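Local coordinates for bowman-Birk type bran trypsin inhibitor (PDB 2QN5), which probably inhibits trypsin-like serine proteases, this chain being a part of a longer protein and holding two Bowman-Birk repeats, at residues C7-K12 against P65-R70; Q22-D27 against E55-G60. All coordinates share one frame; numbering follows the deposited sequence.

Interaction 1: C7-K12 against P65-R70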
loop_
_atom_site.group_PDB
_atom_site.type_symbol
_atom_site.label_atom_id
_atom_site.label_comp_id
_atom_site.label_asym_id
_atom_site.label_seq_id
_atom_site.Cartn_x
_atom_site.Cartn_y
_atom_site.Cartn_z
ATOM N N CYS A 7 -20.258 -9.388 -8.149
ATOM C CA CYS A 7 -19.597 -8.839 -9.320
ATOM C C CYS A 7 -19.488 -7.335 -9.105
ATOM O O CYS A 7 -20.084 -6.804 -8.176
ATOM C CB CYS A 7 -20.404 -9.138 -10.594
ATOM S SG CYS A 7 -21.943 -8.179 -10.733
ATOM N N CYS A 8 -18.706 -6.654 -9.932
ATOM C CA CYS A 8 -18.586 -5.202 -9.813
ATOM C C CYS A 8 -17.926 -4.674 -11.073
ATOM O O CYS A 8 -16.989 -5.286 -11.585
ATOM C CB CYS A 8 -17.775 -4.786 -8.566
ATOM S SG CYS A 8 -17.730 -2.974 -8.312
ATOM N N ASP A 9 -18.449 -3.556 -11.582
ATOM C CA ASP A 9 -17.942 -2.921 -12.801
ATOM C C ASP A 9 -17.043 -1.769 -12.406
ATOM O O ASP A 9 -15.829 -1.809 -12.631
ATOM C CB ASP A 9 -19.104 -2.407 -13.662
ATOM C CG ASP A 9 -19.934 -3.533 -14.250
ATOM O OD1 ASP A 9 -19.417 -4.274 -15.114
ATOM O OD2 ASP A 9 -21.103 -3.684 -13.845
ATOM N N ASN A 10 -17.645 -0.737 -11.821
ATOM C CA ASN A 10 -16.873 0.399 -11.365
ATOM C C ASN A 10 -16.125 -0.033 -10.127
ATOM O O ASN A 10 -16.625 0.088 -9.002
ATOM C CB ASN A 10 -17.773 1.583 -11.047
ATOM C CG ASN A 10 -18.112 2.386 -12.274
ATOM O OD1 ASN A 10 -17.216 2.852 -12.979
ATOM N ND2 ASN A 10 -19.407 2.558 -12.543
ATOM N N ILE A 11 -14.926 -0.566 -10.353
ATOM C CA ILE A 11 -14.067 -1.025 -9.269
ATOM C C ILE A 11 -12.978 0.013 -9.052
ATOM O O ILE A 11 -12.179 0.283 -9.947
ATOM C CB ILE A 11 -13.394 -2.386 -9.592
ATOM C CG1 ILE A 11 -14.453 -3.452 -9.895
ATOM C CG2 ILE A 11 -12.564 -2.837 -8.407
ATOM C CD1 ILE A 11 -13.870 -4.776 -10.352
ATOM N N LYS A 12 -12.964 0.604 -7.865
ATOM C CA LYS A 12 -11.964 1.608 -7.542
ATOM C C LYS A 12 -10.867 0.968 -6.713
ATOM O O LYS A 12 -11.134 0.064 -5.926
ATOM C CB LYS A 12 -12.597 2.768 -6.758
ATOM C CG LYS A 12 -11.606 3.852 -6.308
ATOM C CD LYS A 12 -10.776 4.429 -7.481
ATOM C CE LYS A 12 -11.643 5.143 -8.524
ATOM N NZ LYS A 12 -10.842 5.836 -9.571
ATOM N N PRO A 65 -14.877 -10.334 -10.647
ATOM C CA PRO A 65 -15.084 -10.317 -12.091
ATOM C C PRO A 65 -16.002 -9.164 -12.360
ATOM O O PRO A 65 -16.514 -8.552 -11.420
ATOM C CB PRO A 65 -15.765 -11.644 -12.337
ATOM C CG PRO A 65 -16.680 -11.726 -11.155
ATOM C CD PRO A 65 -15.791 -11.298 -10.005
ATOM N N PHE A 66 -16.214 -8.856 -13.632
ATOM C CA PHE A 66 -17.116 -7.770 -13.969
ATOM C C PHE A 66 -18.538 -8.302 -13.994
ATOM O O PHE A 66 -18.769 -9.510 -13.963
ATOM C CB PHE A 66 -16.760 -7.159 -15.321
ATOM C CG PHE A 66 -15.497 -6.353 -15.301
ATOM C CD1 PHE A 66 -14.293 -6.907 -15.711
ATOM C CD2 PHE A 66 -15.508 -5.040 -14.838
ATOM C CE1 PHE A 66 -13.108 -6.164 -15.658
ATOM C CE2 PHE A 66 -14.335 -4.286 -14.779
ATOM C CZ PHE A 66 -13.131 -4.846 -15.189
ATOM N N CYS A 67 -19.495 -7.386 -14.030
ATOM C CA CYS A 67 -20.899 -7.764 -14.066
ATOM C C CYS A 67 -21.346 -7.938 -15.521
ATOM O O CYS A 67 -22.250 -8.718 -15.818
ATOM C CB CYS A 67 -21.738 -6.687 -13.385
ATOM S SG CYS A 67 -21.383 -6.432 -11.611
ATOM N N THR A 68 -20.688 -7.206 -16.415
ATOM C CA THR A 68 -20.977 -7.231 -17.844
ATOM C C THR A 68 -19.655 -7.312 -18.602
ATOM O O THR A 68 -18.849 -6.388 -18.540
ATOM C CB THR A 68 -21.715 -5.947 -18.261
ATOM O OG1 THR A 68 -21.179 -4.835 -17.533
ATOM C CG2 THR A 68 -23.212 -6.068 -17.984
ATOM N N PRO A 69 -19.423 -8.407 -19.350
ATOM C CA PRO A 69 -18.169 -8.572 -20.103
ATOM C C PRO A 69 -17.705 -7.402 -20.962
ATOM O O PRO A 69 -18.444 -6.455 -21.234
ATOM C CB PRO A 69 -18.403 -9.851 -20.913
ATOM C CG PRO A 69 -19.878 -9.909 -21.055
ATOM C CD PRO A 69 -20.383 -9.466 -19.701
ATOM N N ARG A 70 -16.456 -7.495 -21.395
ATOM C CA ARG A 70 -15.832 -6.461 -22.191
ATOM C C ARG A 70 -15.201 -7.017 -23.446
ATOM O O ARG A 70 -14.594 -8.073 -23.428
ATOM C CB ARG A 70 -14.770 -5.785 -21.349
ATOM C CG ARG A 70 -15.349 -5.130 -20.126
ATOM C CD ARG A 70 -14.382 -5.094 -18.973
ATOM N NE ARG A 70 -14.973 -4.393 -17.837
ATOM C CZ ARG A 70 -15.310 -3.106 -17.848
ATOM N NH1 ARG A 70 -15.842 -2.551 -16.770
ATOM N NH2 ARG A 70 -15.107 -2.375 -18.935
#
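Asp9 OD1 is the best-held polar atom: two hydrogen bonds grip it, from the backbone Cys67 N at 3.3 Å and the hydroxyl Thr68 OG1 at 3.0 Å, and Thr68 N adds a weak third. The setting is the disulfide-rich Bowman-Birk fold, and here the Cys7-Cys67 disulfide ties the first repeat's two ends together, with a torsion of 96° about the SG-SG bond. Both main donors come from well above the carboxylate plane. CG of Asp9 lies beside its own backbone N and anti to the carbonyl carbon (chi1 -68°), which swings the carboxylate onto the loop at 66-68. One backbone hydrogen bond follows beside the disulfide, Cys8 N to Pro65 O at 3.3 Å, in the carbonyl plane; Cys8 O in turn receives the CA-H of Phe66, the CA lying 3.4 Å away. The Phe66 ring is met at its edge by Asp9 O, 3.6 Å from CE2, while Arg70 NE sits over the centre of one face. Arg70 NH1 stands 4.3 Å from Asp9 OD1; since that oxygen is well out of the guanidinium plane, any attraction would probably be through charge alone, with no N-H aimed at it.

Interaction 2: Q22-D27 against E55-G60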
loop_
_atom_site.group_PDB
_atom_site.type_symbol
_atom_site.label_atom_id
_atom_site.label_comp_id
_atom_site.label_asym_id
_atom_site.label_seq_id
_atom_site.Cartn_x
_atom_site.Cartn_y
_atom_site.Cartn_z
ATOM N N GLN A 22 -6.325 -3.025 -1.647
ATOM C CA GLN A 22 -7.577 -2.906 -0.926
ATOM C C GLN A 22 -8.433 -2.169 -1.906
ATOM O O GLN A 22 -8.049 -1.101 -2.376
ATOM C CB GLN A 22 -7.399 -2.074 0.340
ATOM C CG GLN A 22 -6.224 -2.528 1.183
ATOM C CD GLN A 22 -6.204 -1.908 2.554
ATOM O OE1 GLN A 22 -6.277 -0.685 2.697
ATOM N NE2 GLN A 22 -6.098 -2.750 3.579
ATOM N N TRP A 23 -9.584 -2.737 -2.244
ATOM C CA TRP A 23 -10.448 -2.076 -3.210
ATOM C C TRP A 23 -11.861 -1.772 -2.706
ATOM O O TRP A 23 -12.341 -2.354 -1.727
ATOM C CB TRP A 23 -10.533 -2.903 -4.499
ATOM C CG TRP A 23 -9.404 -3.858 -4.726
ATOM C CD1 TRP A 23 -9.041 -4.901 -3.921
ATOM C CD2 TRP A 23 -8.572 -3.945 -5.892
ATOM N NE1 TRP A 23 -8.046 -5.641 -4.520
ATOM C CE2 TRP A 23 -7.738 -5.076 -5.730
ATOM C CE3 TRP A 23 -8.456 -3.187 -7.062
ATOM C CZ2 TRP A 23 -6.802 -5.467 -6.694
ATOM C CZ3 TRP A 23 -7.523 -3.579 -8.024
ATOM C CH2 TRP A 23 -6.709 -4.709 -7.832
ATOM N N ARG A 24 -12.511 -0.842 -3.397
ATOM C CA ARG A 24 -13.870 -0.430 -3.086
ATOM C C ARG A 24 -14.731 -0.638 -4.340
ATOM O O ARG A 24 -14.219 -0.597 -5.462
ATOM C CB ARG A 24 -13.867 1.042 -2.661
ATOM C CG ARG A 24 -15.222 1.600 -2.299
ATOM C CD ARG A 24 -15.089 2.958 -1.635
ATOM N NE ARG A 24 -14.226 2.906 -0.450
ATOM C CZ ARG A 24 -14.218 3.825 0.515
ATOM N NH1 ARG A 24 -15.039 4.868 0.445
ATOM N NH2 ARG A 24 -13.377 3.712 1.539
ATOM N N CYS A 25 -16.025 -0.889 -4.156
ATOM C CA CYS A 25 -16.910 -1.080 -5.305
ATOM C C CYS A 25 -17.978 -0.008 -5.389
ATOM O O CYS A 25 -18.707 0.236 -4.432
ATOM C CB CYS A 25 -17.586 -2.453 -5.284
ATOM S SG CYS A 25 -18.806 -2.611 -6.618
ATOM N N ASN A 26 -18.058 0.633 -6.547
ATOM C CA ASN A 26 -19.034 1.689 -6.765
ATOM C C ASN A 26 -20.409 1.120 -7.129
ATOM O O ASN A 26 -21.280 0.983 -6.274
ATOM C CB ASN A 26 -18.548 2.628 -7.877
ATOM C CG ASN A 26 -17.293 3.408 -7.494
ATOM O OD1 ASN A 26 -16.723 4.121 -8.325
ATOM N ND2 ASN A 26 -16.866 3.287 -6.236
ATOM N N ASP A 27 -20.587 0.779 -8.400
ATOM C CA ASP A 27 -21.846 0.245 -8.890
ATOM C C ASP A 27 -23.081 1.008 -8.404
ATOM O O ASP A 27 -23.224 1.308 -7.215
ATOM C CB ASP A 27 -21.984 -1.232 -8.520
ATOM C CG ASP A 27 -21.529 -2.157 -9.636
ATOM O OD1 ASP A 27 -22.032 -3.305 -9.701
ATOM O OD2 ASP A 27 -20.667 -1.736 -10.441
ATOM N N GLU A 55 -20.200 0.866 0.725
ATOM C CA GLU A 55 -18.943 1.285 1.314
ATOM C C GLU A 55 -18.353 0.237 2.248
ATOM O O GLU A 55 -18.378 0.360 3.474
ATOM C CB GLU A 55 -19.115 2.626 2.037
ATOM C CG GLU A 55 -20.257 2.680 3.019
ATOM C CD GLU A 55 -20.333 4.016 3.699
ATOM O OE1 GLU A 55 -20.280 5.040 2.987
ATOM O OE2 GLU A 55 -20.447 4.048 4.939
ATOM N N ASP A 56 -17.826 -0.806 1.633
ATOM C CA ASP A 56 -17.184 -1.883 2.345
ATOM C C ASP A 56 -15.932 -2.102 1.497
ATOM O O ASP A 56 -16.010 -2.168 0.261
ATOM C CB ASP A 56 -18.082 -3.121 2.338
ATOM C CG ASP A 56 -18.190 -3.773 3.696
ATOM O OD1 ASP A 56 -17.154 -4.204 4.243
ATOM O OD2 ASP A 56 -19.314 -3.859 4.224
ATOM N N ILE A 57 -14.772 -2.168 2.138
ATOM C CA ILE A 57 -13.548 -2.364 1.380
ATOM C C ILE A 57 -13.084 -3.795 1.456
ATOM O O ILE A 57 -12.921 -4.344 2.548
ATOM C CB ILE A 57 -12.391 -1.484 1.878
ATOM C CG1 ILE A 57 -12.787 -0.011 1.818
ATOM C CG2 ILE A 57 -11.166 -1.716 0.996
ATOM C CD1 ILE A 57 -11.767 0.926 2.441
ATOM N N TYR A 58 -12.894 -4.392 0.280
ATOM C CA TYR A 58 -12.407 -5.758 0.157
ATOM C C TYR A 58 -10.906 -5.612 0.025
ATOM O O TYR A 58 -10.431 -4.707 -0.661
ATOM C CB TYR A 58 -12.946 -6.416 -1.103
ATOM C CG TYR A 58 -12.297 -7.727 -1.430
ATOM C CD1 TYR A 58 -12.488 -8.842 -0.630
ATOM C CD2 TYR A 58 -11.502 -7.859 -2.551
ATOM C CE1 TYR A 58 -11.898 -10.061 -0.948
ATOM C CE2 TYR A 58 -10.907 -9.069 -2.878
ATOM C CZ TYR A 58 -11.109 -10.158 -2.077
ATOM O OH TYR A 58 -10.504 -11.342 -2.398
ATOM N N TRP A 59 -10.171 -6.495 0.688
ATOM C CA TRP A 59 -8.723 -6.474 0.657
ATOM C C TRP A 59 -8.290 -7.823 0.121
ATOM O O TRP A 59 -8.347 -8.813 0.837
ATOM C CB TRP A 59 -8.210 -6.278 2.071
ATOM C CG TRP A 59 -6.731 -6.180 2.220
ATOM C CD1 TRP A 59 -5.774 -6.463 1.282
ATOM C CD2 TRP A 59 -6.026 -5.810 3.414
ATOM N NE1 TRP A 59 -4.516 -6.292 1.824
ATOM C CE2 TRP A 59 -4.647 -5.891 3.131
ATOM C CE3 TRP A 59 -6.430 -5.416 4.696
ATOM C CZ2 TRP A 59 -3.676 -5.594 4.088
ATOM C CZ3 TRP A 59 -5.467 -5.124 5.637
ATOM C CH2 TRP A 59 -4.108 -5.213 5.332
ATOM N N GLY A 60 -7.871 -7.876 -1.136
ATOM C CA GLY A 60 -7.455 -9.144 -1.690
ATOM C C GLY A 60 -6.859 -9.033 -3.071
ATOM O O GLY A 60 -6.905 -7.979 -3.702
#
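The tight part of this pairing, within the three-stranded antiparallel sheet of the first Bowman-Birk repeat, is Trp23 against Tyr58, a hydrogen-bonded pair joining central strand 22-25 to 54-59, an outermost strand of this chain's sheet. Trp23 N gives to Tyr58 O at 2.7 Å, nearly along the C=O axis, and Tyr58 N returns a bond to Trp23 O at 2.9 Å. A third bond leaves the ladder: Trp23 NE1 points at Gly60 O, 2.7 Å away and almost straight at 171°, with that oxygen in the indole plane, so the bond fixes the ring's rotation. On the other face, Gln22 CG makes a CH-pi contact over the five-membered ring of Trp59, 3.9 Å from its centroid, with NE2 over the same face. A basic side chain of another protein's chain makes a cation-pi contact with Trp59; an alanine here would probably lose both contacts. Arg24 NH2 meets Ile57 CD1 at the guanidinium edge, while NH1 hydrogen-bonds a polar side chain of that other chain, whose backbone Gln22 NE2 also bonds. Beyond Arg24 the contact loosens: the strand directions are 141° apart, and Cys25 CB stays 5.8 Å from Asp56 O. The chemistry splits by face: backbone and indole N-H bonds hold the strands together, whereas Gln22, Arg24, Ile57 and Trp59 offer polar and aromatic groups to a partner.

Interaction 2 is nested along the chain inside the loop that interaction 1 closes, and the centres of the two lie about 12 Å apart. A second disulfide joins them, Cys8 SG to Cys25 SG at 2.0 Å, and Asn10 O probably accepts a hydrogen bond from Asn26 N at 2.9 Å. Asp27 OD2 also takes the N-H of Asp9, so the residue whose carboxylate anchors 65-70 is held by its backbone to 22-27. Strand 11-13 continues the sheet on the other side of 22-25 from 54-59. Interaction 1 lies away from both reactive sites; in interaction 2, Gln22's side chain comes within about 3 Å of that of Pro18, part of the Lys17-Pro18 bond, probably the reactive bond for trypsin in this repeat.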